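Local atomic coordinates of outer membrane protein YopM (Yersinia pestis, PDB entry 1JL5), a protein that acts as a leucine-rich repeat effector of Yersinia pestis, probably altering host cell physiology so that the bacterium survives in host tissue. Residues Thr251-Leu259 against Leu269-Ser278; Leu319-Ile330 against Arg338-Leu349. All coordinates share one frame; numbering follows the deposited sequence.

Interaction 1: residues Thr251-Leu259 against Leu269-Ser278. With CA (calcium ion), chain E.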
loop_
_atom_site.group_PDB
_atom_site.type_symbol
_atom_site.label_atom_id
_atom_site.label_comp_id
_atom_site.label_asym_id
_atom_site.label_seq_id
_atom_site.Cartn_x
_atom_site.Cartn_y
_atom_site.Cartn_z
ATOM N N THR A 251 16.113 21.040 16.828
ATOM C CA THR A 251 16.412 20.600 18.176
ATOM C C THR A 251 15.137 20.691 18.976
ATOM O O THR A 251 14.175 21.346 18.581
ATOM C CB THR A 251 17.449 21.508 18.879
ATOM O OG1 THR A 251 16.902 22.824 19.016
ATOM C CG2 THR A 251 18.736 21.586 18.081
ATOM N N LEU A 252 15.141 20.027 20.114
ATOM C CA LEU A 252 14.001 20.062 20.991
ATOM C C LEU A 252 14.495 20.777 22.221
ATOM O O LEU A 252 15.673 20.690 22.566
ATOM C CB LEU A 252 13.567 18.655 21.367
ATOM C CG LEU A 252 13.121 17.774 20.211
ATOM C CD1 LEU A 252 12.614 16.449 20.760
ATOM C CD2 LEU A 252 12.032 18.488 19.421
ATOM N N PRO A 253 13.613 21.526 22.878
ATOM C CA PRO A 253 14.034 22.230 24.085
ATOM C C PRO A 253 14.166 21.142 25.126
ATOM O O PRO A 253 13.909 19.968 24.849
ATOM C CB PRO A 253 12.839 23.125 24.405
ATOM C CG PRO A 253 12.117 23.258 23.079
ATOM C CD PRO A 253 12.236 21.886 22.505
ATOM N N ASP A 254 14.570 21.522 26.324
ATOM C CA ASP A 254 14.638 20.552 27.389
ATOM C C ASP A 254 13.191 20.117 27.463
ATOM O O ASP A 254 12.279 20.942 27.448
ATOM C CB ASP A 254 15.093 21.232 28.662
ATOM C CG ASP A 254 16.490 21.748 28.535
ATOM O OD1 ASP A 254 17.381 20.915 28.302
ATOM O OD2 ASP A 254 16.698 22.972 28.639
ATOM N N LEU A 255 12.983 18.818 27.517
ATOM C CA LEU A 255 11.645 18.274 27.518
ATOM C C LEU A 255 10.871 18.388 28.814
ATOM O O LEU A 255 11.437 18.643 29.875
ATOM C CB LEU A 255 11.724 16.814 27.100
ATOM C CG LEU A 255 12.327 16.666 25.705
ATOM C CD1 LEU A 255 12.557 15.203 25.395
ATOM C CD2 LEU A 255 11.391 17.308 24.684
ATOM N N PRO A 256 9.543 18.238 28.733
ATOM C CA PRO A 256 8.758 18.319 29.960
ATOM C C PRO A 256 9.332 17.184 30.800
ATOM O O PRO A 256 9.486 16.069 30.314
ATOM C CB PRO A 256 7.343 18.044 29.471
ATOM C CG PRO A 256 7.356 18.661 28.090
ATOM C CD PRO A 256 8.672 18.176 27.545
ATOM N N PRO A 257 9.674 17.458 32.064
ATOM C CA PRO A 257 10.244 16.418 32.922
ATOM C C PRO A 257 9.451 15.123 33.013
ATOM O O PRO A 257 10.015 14.063 33.246
ATOM C CB PRO A 257 10.387 17.126 34.269
ATOM C CG PRO A 257 9.273 18.131 34.239
ATOM C CD PRO A 257 9.372 18.672 32.838
ATOM N N SER A 258 8.144 15.199 32.825
ATOM C CA SER A 258 7.333 13.998 32.912
ATOM C C SER A 258 6.784 13.597 31.559
ATOM O O SER A 258 5.784 12.891 31.467
ATOM C CB SER A 258 6.191 14.211 33.899
ATOM O OG SER A 258 6.706 14.432 35.196
ATOM N N LEU A 259 7.445 14.050 30.505
ATOM C CA LEU A 259 7.006 13.726 29.163
ATOM C C LEU A 259 6.887 12.219 29.029
ATOM O O LEU A 259 7.779 11.476 29.437
ATOM C CB LEU A 259 8.007 14.249 28.138
ATOM C CG LEU A 259 7.516 14.158 26.695
ATOM C CD1 LEU A 259 6.288 15.044 26.530
ATOM C CD2 LEU A 259 8.624 14.595 25.755
ATOM N N LEU A 269 15.922 16.598 13.549
ATOM C CA LEU A 269 16.632 16.269 14.763
ATOM C C LEU A 269 17.778 15.311 14.557
ATOM O O LEU A 269 17.638 14.267 13.931
ATOM C CB LEU A 269 15.667 15.689 15.785
ATOM C CG LEU A 269 14.512 16.613 16.151
ATOM C CD1 LEU A 269 13.581 15.881 17.095
ATOM C CD2 LEU A 269 15.051 17.888 16.789
ATOM N N THR A 270 18.921 15.682 15.100
ATOM C CA THR A 270 20.108 14.858 15.019
ATOM C C THR A 270 20.339 14.353 16.433
ATOM O O THR A 270 21.004 13.348 16.666
ATOM C CB THR A 270 21.319 15.685 14.591
ATOM O OG1 THR A 270 22.441 14.819 14.403
ATOM C CG2 THR A 270 21.662 16.707 15.661
ATOM N N ASP A 271 19.764 15.074 17.380
ATOM C CA ASP A 271 19.915 14.732 18.774
ATOM C C ASP A 271 18.632 15.017 19.507
ATOM O O ASP A 271 17.755 15.718 19.017
ATOM C CB ASP A 271 21.037 15.560 19.412
ATOM C CG ASP A 271 22.390 15.285 18.794
ATOM O OD1 ASP A 271 22.852 14.123 18.859
ATOM O OD2 ASP A 271 22.994 16.234 18.245
ATOM N N LEU A 272 18.549 14.468 20.703
ATOM C CA LEU A 272 17.409 14.663 21.553
ATOM C C LEU A 272 17.957 15.149 22.867
ATOM O O LEU A 272 19.065 14.781 23.256
ATOM C CB LEU A 272 16.690 13.343 21.780
ATOM C CG LEU A 272 15.945 12.788 20.574
ATOM C CD1 LEU A 272 15.510 11.358 20.864
ATOM C CD2 LEU A 272 14.761 13.693 20.274
ATOM N N PRO A 273 17.209 16.014 23.557
ATOM C CA PRO A 273 17.740 16.464 24.841
ATOM C C PRO A 273 17.601 15.255 25.748
ATOM O O PRO A 273 17.088 14.220 25.324
ATOM C CB PRO A 273 16.794 17.600 25.229
ATOM C CG PRO A 273 15.508 17.222 24.559
ATOM C CD PRO A 273 15.959 16.710 23.216
ATOM N N GLU A 274 18.066 15.358 26.981
ATOM C CA GLU A 274 17.915 14.237 27.881
ATOM C C GLU A 274 16.450 13.851 27.835
ATOM O O GLU A 274 15.569 14.704 27.875
ATOM C CB GLU A 274 18.324 14.632 29.297
ATOM C CG GLU A 274 19.790 14.397 29.557
ATOM C CD GLU A 274 20.169 12.956 29.336
ATOM O OE1 GLU A 274 19.418 12.067 29.790
ATOM O OE2 GLU A 274 21.219 12.710 28.712
ATOM N N LEU A 275 16.185 12.562 27.733
ATOM C CA LEU A 275 14.815 12.116 27.658
ATOM C C LEU A 275 14.225 11.806 29.015
ATOM O O LEU A 275 14.807 11.069 29.804
ATOM C CB LEU A 275 14.718 10.881 26.770
ATOM C CG LEU A 275 15.115 11.138 25.319
ATOM C CD1 LEU A 275 15.053 9.834 24.537
ATOM C CD2 LEU A 275 14.179 12.185 24.715
ATOM N N PRO A 276 13.059 12.388 29.315
ATOM C CA PRO A 276 12.442 12.111 30.608
ATOM C C PRO A 276 12.278 10.605 30.718
ATOM O O PRO A 276 11.932 9.936 29.745
ATOM C CB PRO A 276 11.105 12.834 30.504
ATOM C CG PRO A 276 11.463 14.033 29.665
ATOM C CD PRO A 276 12.304 13.414 28.575
ATOM N N GLN A 277 12.537 10.066 31.899
ATOM C CA GLN A 277 12.409 8.635 32.093
ATOM C C GLN A 277 10.958 8.228 32.029
ATOM O O GLN A 277 10.632 7.051 31.968
ATOM C CB GLN A 277 13.012 8.245 33.426
ATOM C CG GLN A 277 14.499 8.441 33.441
ATOM C CD GLN A 277 15.049 8.365 34.827
ATOM O OE1 GLN A 277 14.883 7.358 35.514
ATOM N NE2 GLN A 277 15.702 9.435 35.262
ATOM N N SER A 278 10.082 9.217 32.047
ATOM C CA SER A 278 8.658 8.959 31.966
ATOM C C SER A 278 8.291 8.681 30.510
ATOM O O SER A 278 7.179 8.255 30.212
ATOM C CB SER A 278 7.895 10.179 32.454
ATOM O OG SER A 278 8.442 11.351 31.874
HETATM CA CA CA E . 20.811 10.167 29.677
HETATM O O HOH W 1 17.021 17.868 20.114
HETATM O O HOH W 2 14.968 16.987 28.470
HETATM O O HOH W 3 23.292 10.873 29.206
HETATM O O HOH W 4 21.344 10.914 31.879
#
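Leu255 sits between two prolines of the next repeat. Its CG presses on CG of Pro273 at 3.4 Å, tighter than usual van der Waals contact, and its CB and CD1 meet CD of Pro276; in both pairs the side chains cross at about a right angle. With CG anti to the carbonyl carbon (chi1 -60°), the branch points across to the neighbouring repeat, where CD1 runs alongside CD2 of Leu275, 3.5 Å away and pointing the same way. Leu252 repeats the pattern one step back: its CB touches CD of Pro273, its CD1 lies beside CD2 of Leu272 at 3.5 Å, and its CG meets CD1 of Leu269 at 3.7 Å, the two side chains crossing at about a right angle. Pro276 reaches on to CB of Leu259 through its CG.

Two waters bridge the backbones. One accepts from Leu252 N (2.9 Å) and donates to Asp271 O; the other accepts from Leu255 N (2.9 Å) and donates to Glu274 O. Glu274 itself turns away from the contact and holds a calcium ion with both carboxylate oxygens, a site that Glu294 shares. Farther in, Leu252 and Leu255 rest on Leu262, and Leu272 and Leu275 on Leu282. This is the convex side of a leucine-rich repeat solenoid, where extended, proline-rich segments of successive repeats stack through leucine and proline with no helix between the strands.

Interaction 2: residues Leu319-Ile330 against Arg338-Leu349; sequences LEELNVSNNKLI and RLERLIASFNHL. With CA (calcium ion), chain B.
The guanidinium of Arg338 receives OE2 of Glu320 at its edge, in plane, through NH1 at 3.0 Å, while the carboxylate is met from above, the two planes 84° apart. OE2 of Glu340 lies only 2.7 Å from the same Glu320 oxygen, a pair of like charges that Arg338 probably eases. Arg338 NH1 also bonds Asn80 O of a third subunit. Glu321 and Arg341 lie side by side with their planes turned only modestly against each other, a salt bridge of 2.7 Å from OE2 to NH1. The Phe346 ring has OG of Ser325 at its edge.

Strands 321-323 and 341-343 run parallel on the concave side of the leucine-rich repeat solenoid. Leu322 and Leu342 point into the core and touch CD2 to CD1. After the strands comes the asparagine of the repeat: with CG anti to the carbonyl carbon (chi1 -87°), Asn347 turns its amide inward, ND2 giving a nearly straight bond (173°) to Val324 O at 2.6 Å and OD1 accepting from Leu329 N. Asn327 ND2 reaches Val324 O from the opposite face of that carbonyl plane, and also bonds Ala304 O of the preceding repeat. Asn326 OD1 binds a calcium ion at 2.2 Å, completed by three waters and by Asn246 and Asp266 of a second subunit, while its ND2 bonds Glu286 of that subunit.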
loop_
_atom_site.group_PDB
_atom_site.type_symbol
_atom_site.label_atom_id
_atom_site.label_comp_id
_atom_site.label_asym_id
_atom_site.label_seq_id
_atom_site.Cartn_x
_atom_site.Cartn_y
_atom_site.Cartn_z
ATOM N N LEU A 319 10.887 -1.830 26.382
ATOM C CA LEU A 319 10.538 -1.666 24.986
ATOM C C LEU A 319 9.665 -2.768 24.436
ATOM O O LEU A 319 10.036 -3.940 24.435
ATOM C CB LEU A 319 11.799 -1.545 24.139
ATOM C CG LEU A 319 11.549 -0.852 22.802
ATOM C CD1 LEU A 319 11.017 0.547 23.057
ATOM C CD2 LEU A 319 12.834 -0.793 22.011
ATOM N N GLU A 320 8.496 -2.380 23.956
ATOM C CA GLU A 320 7.577 -3.339 23.386
ATOM C C GLU A 320 7.543 -3.196 21.882
ATOM O O GLU A 320 7.361 -4.162 21.157
ATOM C CB GLU A 320 6.201 -3.134 23.982
ATOM C CG GLU A 320 6.191 -3.512 25.435
ATOM C CD GLU A 320 4.839 -3.378 26.041
ATOM O OE1 GLU A 320 4.293 -2.255 26.011
ATOM O OE2 GLU A 320 4.328 -4.396 26.545
ATOM N N GLU A 321 7.711 -1.977 21.402
ATOM C CA GLU A 321 7.720 -1.797 19.973
ATOM C C GLU A 321 8.929 -1.007 19.562
ATOM O O GLU A 321 9.184 0.090 20.059
ATOM C CB GLU A 321 6.463 -1.095 19.475
ATOM C CG GLU A 321 6.518 -0.892 17.970
ATOM C CD GLU A 321 5.181 -0.549 17.361
ATOM O OE1 GLU A 321 4.185 -0.454 18.108
ATOM O OE2 GLU A 321 5.134 -0.375 16.126
ATOM N N LEU A 322 9.693 -1.600 18.666
ATOM C CA LEU A 322 10.864 -0.953 18.154
ATOM C C LEU A 322 10.708 -0.862 16.660
ATOM O O LEU A 322 10.632 -1.874 15.966
ATOM C CB LEU A 322 12.119 -1.750 18.464
ATOM C CG LEU A 322 13.371 -1.133 17.840
ATOM C CD1 LEU A 322 13.596 0.252 18.434
ATOM C CD2 LEU A 322 14.573 -2.035 18.086
ATOM N N ASN A 323 10.626 0.362 16.170
ATOM C CA ASN A 323 10.542 0.561 14.747
ATOM C C ASN A 323 11.754 1.381 14.373
ATOM O O ASN A 323 11.834 2.570 14.676
ATOM C CB ASN A 323 9.277 1.310 14.352
ATOM C CG ASN A 323 9.111 1.376 12.856
ATOM O OD1 ASN A 323 10.079 1.192 12.117
ATOM N ND2 ASN A 323 7.898 1.643 12.397
ATOM N N VAL A 324 12.721 0.725 13.754
ATOM C CA VAL A 324 13.931 1.398 13.312
ATOM C C VAL A 324 14.019 1.091 11.835
ATOM O O VAL A 324 15.090 1.024 11.236
ATOM C CB VAL A 324 15.163 0.867 14.038
ATOM C CG1 VAL A 324 15.117 1.298 15.493
ATOM C CG2 VAL A 324 15.217 -0.641 13.925
ATOM N N SER A 325 12.847 0.890 11.261
ATOM C CA SER A 325 12.738 0.596 9.853
ATOM C C SER A 325 13.406 1.700 9.065
ATOM O O SER A 325 13.412 2.865 9.465
ATOM C CB SER A 325 11.270 0.525 9.439
ATOM O OG SER A 325 11.175 0.237 8.058
ATOM N N ASN A 326 13.971 1.321 7.936
ATOM C CA ASN A 326 14.598 2.280 7.062
ATOM C C ASN A 326 15.652 3.124 7.737
ATOM O O ASN A 326 15.534 4.342 7.841
ATOM C CB ASN A 326 13.542 3.186 6.433
ATOM C CG ASN A 326 14.122 4.052 5.346
ATOM O OD1 ASN A 326 15.057 3.644 4.665
ATOM N ND2 ASN A 326 13.571 5.245 5.171
ATOM N N ASN A 327 16.684 2.457 8.213
ATOM C CA ASN A 327 17.788 3.148 8.825
ATOM C C ASN A 327 19.015 2.546 8.212
ATOM O O ASN A 327 18.940 1.984 7.127
ATOM C CB ASN A 327 17.757 2.994 10.336
ATOM C CG ASN A 327 16.909 4.063 10.985
ATOM O OD1 ASN A 327 17.241 5.246 10.916
ATOM N ND2 ASN A 327 15.804 3.662 11.593
ATOM N N LYS A 328 20.149 2.668 8.876
ATOM C CA LYS A 328 21.366 2.124 8.312
ATOM C C LYS A 328 21.988 1.176 9.300
ATOM O O LYS A 328 23.203 1.096 9.437
ATOM C CB LYS A 328 22.316 3.258 7.952
ATOM C CG LYS A 328 21.705 4.225 6.946
ATOM C CD LYS A 328 21.434 3.525 5.627
ATOM C CE LYS A 328 20.571 4.375 4.706
ATOM N NZ LYS A 328 21.161 5.718 4.438
ATOM N N LEU A 329 21.117 0.446 9.977
ATOM C CA LEU A 329 21.530 -0.521 10.968
ATOM C C LEU A 329 22.046 -1.774 10.299
ATOM O O LEU A 329 21.378 -2.361 9.450
ATOM C CB LEU A 329 20.352 -0.885 11.865
ATOM C CG LEU A 329 19.880 0.256 12.760
ATOM C CD1 LEU A 329 18.513 -0.065 13.340
ATOM C CD2 LEU A 329 20.909 0.480 13.852
ATOM N N ILE A 330 23.251 -2.174 10.665
ATOM C CA ILE A 330 23.796 -3.399 10.122
ATOM C C ILE A 330 23.610 -4.418 11.240
ATOM O O ILE A 330 23.801 -5.616 11.060
ATOM C CB ILE A 330 25.284 -3.246 9.762
ATOM C CG1 ILE A 330 26.073 -2.800 10.989
ATOM C CG2 ILE A 330 25.444 -2.251 8.630
ATOM C CD1 ILE A 330 26.944 -3.873 11.569
ATOM N N ARG A 338 10.734 -7.981 26.415
ATOM C CA ARG A 338 9.371 -7.474 26.403
ATOM C C ARG A 338 8.972 -7.053 24.992
ATOM O O ARG A 338 7.797 -6.845 24.713
ATOM C CB ARG A 338 9.235 -6.272 27.340
ATOM C CG ARG A 338 8.162 -6.456 28.385
ATOM C CD ARG A 338 7.120 -5.362 28.356
ATOM N NE ARG A 338 7.229 -4.523 29.539
ATOM C CZ ARG A 338 6.339 -3.609 29.901
ATOM N NH1 ARG A 338 5.250 -3.398 29.171
ATOM N NH2 ARG A 338 6.541 -2.905 31.003
ATOM N N LEU A 339 9.954 -6.931 24.105
ATOM C CA LEU A 339 9.688 -6.497 22.738
ATOM C C LEU A 339 8.603 -7.324 22.070
ATOM O O LEU A 339 8.738 -8.533 21.906
ATOM C CB LEU A 339 10.956 -6.567 21.892
ATOM C CG LEU A 339 10.847 -5.768 20.591
ATOM C CD1 LEU A 339 10.659 -4.293 20.935
ATOM C CD2 LEU A 339 12.092 -5.965 19.744
ATOM N N GLU A 340 7.527 -6.664 21.674
ATOM C CA GLU A 340 6.436 -7.350 21.011
ATOM C C GLU A 340 6.412 -7.040 19.531
ATOM O O GLU A 340 6.001 -7.859 18.718
ATOM C CB GLU A 340 5.124 -6.922 21.613
ATOM C CG GLU A 340 4.884 -7.476 22.959
ATOM C CD GLU A 340 3.646 -6.883 23.555
ATOM O OE1 GLU A 340 2.539 -7.086 22.983
ATOM O OE2 GLU A 340 3.784 -6.203 24.592
ATOM N N ARG A 341 6.864 -5.848 19.182
ATOM C CA ARG A 341 6.873 -5.446 17.794
ATOM C C ARG A 341 8.252 -4.984 17.388
ATOM O O ARG A 341 8.800 -4.038 17.952
ATOM C CB ARG A 341 5.862 -4.327 17.572
ATOM C CG ARG A 341 4.414 -4.754 17.718
ATOM C CD ARG A 341 3.531 -3.570 18.069
ATOM N NE ARG A 341 2.382 -3.429 17.181
ATOM C CZ ARG A 341 2.431 -2.890 15.962
ATOM N NH1 ARG A 341 3.580 -2.433 15.466
ATOM N NH2 ARG A 341 1.321 -2.800 15.237
ATOM N N LEU A 342 8.828 -5.681 16.424
ATOM C CA LEU A 342 10.124 -5.305 15.924
ATOM C C LEU A 342 9.989 -4.990 14.448
ATOM O O LEU A 342 9.720 -5.873 13.628
ATOM C CB LEU A 342 11.149 -6.423 16.115
ATOM C CG LEU A 342 12.509 -6.082 15.492
ATOM C CD1 LEU A 342 13.010 -4.750 16.032
ATOM C CD2 LEU A 342 13.513 -7.185 15.785
ATOM N N ILE A 343 10.132 -3.716 14.119
ATOM C CA ILE A 343 10.083 -3.298 12.732
ATOM C C ILE A 343 11.474 -2.762 12.487
ATOM O O ILE A 343 11.822 -1.689 12.963
ATOM C CB ILE A 343 9.056 -2.183 12.486
ATOM C CG1 ILE A 343 7.653 -2.648 12.891
ATOM C CG2 ILE A 343 9.052 -1.812 11.006
ATOM C CD1 ILE A 343 7.404 -2.611 14.374
ATOM N N ALA A 344 12.281 -3.536 11.775
ATOM C CA ALA A 344 13.649 -3.153 11.482
ATOM C C ALA A 344 13.894 -3.378 9.999
ATOM O O ALA A 344 15.022 -3.586 9.550
ATOM C CB ALA A 344 14.611 -3.981 12.313
ATOM N N SER A 345 12.807 -3.341 9.245
ATOM C CA SER A 345 12.871 -3.513 7.809
ATOM C C SER A 345 13.658 -2.361 7.201
ATOM O O SER A 345 13.837 -1.314 7.828
ATOM C CB SER A 345 11.460 -3.512 7.246
ATOM O OG SER A 345 10.795 -2.351 7.694
ATOM N N PHE A 346 14.127 -2.559 5.976
ATOM C CA PHE A 346 14.878 -1.532 5.271
ATOM C C PHE A 346 16.076 -1.051 6.059
ATOM O O PHE A 346 16.251 0.138 6.327
ATOM C CB PHE A 346 13.960 -0.367 4.942
ATOM C CG PHE A 346 12.852 -0.738 4.022
ATOM C CD1 PHE A 346 13.116 -1.023 2.684
ATOM C CD2 PHE A 346 11.543 -0.818 4.485
ATOM C CE1 PHE A 346 12.088 -1.379 1.820
ATOM C CE2 PHE A 346 10.510 -1.174 3.629
ATOM C CZ PHE A 346 10.785 -1.455 2.293
ATOM N N ASN A 347 16.898 -2.007 6.448
ATOM C CA ASN A 347 18.110 -1.708 7.167
ATOM C C ASN A 347 19.151 -2.586 6.543
ATOM O O ASN A 347 18.886 -3.233 5.537
ATOM C CB ASN A 347 17.946 -2.010 8.648
ATOM C CG ASN A 347 17.377 -0.840 9.395
ATOM O OD1 ASN A 347 18.054 0.166 9.585
ATOM N ND2 ASN A 347 16.122 -0.948 9.802
ATOM N N HIS A 348 20.333 -2.609 7.130
ATOM C CA HIS A 348 21.400 -3.417 6.592
ATOM C C HIS A 348 21.715 -4.548 7.550
ATOM O O HIS A 348 22.875 -4.853 7.812
ATOM C CB HIS A 348 22.640 -2.568 6.385
ATOM C CG HIS A 348 23.462 -3.014 5.227
ATOM N ND1 HIS A 348 23.211 -2.594 3.941
ATOM C CD2 HIS A 348 24.480 -3.900 5.145
ATOM C CE1 HIS A 348 24.039 -3.203 3.115
ATOM N NE2 HIS A 348 24.820 -4.002 3.820
ATOM N N LEU A 349 20.669 -5.166 8.077
ATOM C CA LEU A 349 20.842 -6.258 9.017
ATOM C C LEU A 349 21.228 -7.551 8.326
ATOM O O LEU A 349 20.564 -7.987 7.390
ATOM C CB LEU A 349 19.554 -6.480 9.804
ATOM C CG LEU A 349 19.034 -5.254 10.545
ATOM C CD1 LEU A 349 17.771 -5.633 11.292
ATOM C CD2 LEU A 349 20.109 -4.719 11.492
HETATM CA CA CA B . 16.572 3.222 3.067
HETATM O O HOH W 5 17.756 2.222 4.797
HETATM O O HOH W 6 15.138 4.424 1.894
HETATM O O HOH W 7 15.646 1.385 2.228
#

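Overall arrangement
Interaction 1 closes before interaction 2 opens along the chain, and their centres lie 22 Å apart, with nearest atoms about 10 Å from each other. Both join successive leucine-rich repeats of the same solenoid, at different points round the turn of the coil. Segments 251-259 and 269-278 belong to the loops that follow strands 241-243 and 261-263, on the convex side. Segments 319-330 and 338-349 carry strands 321-323 and 341-343 and the turns after them, farther along the same parallel strand series. Each contact also includes a calcium ligand, and at interaction 2 the metal links two subunits of the tetramer, whose four chains form a hollow cylinder.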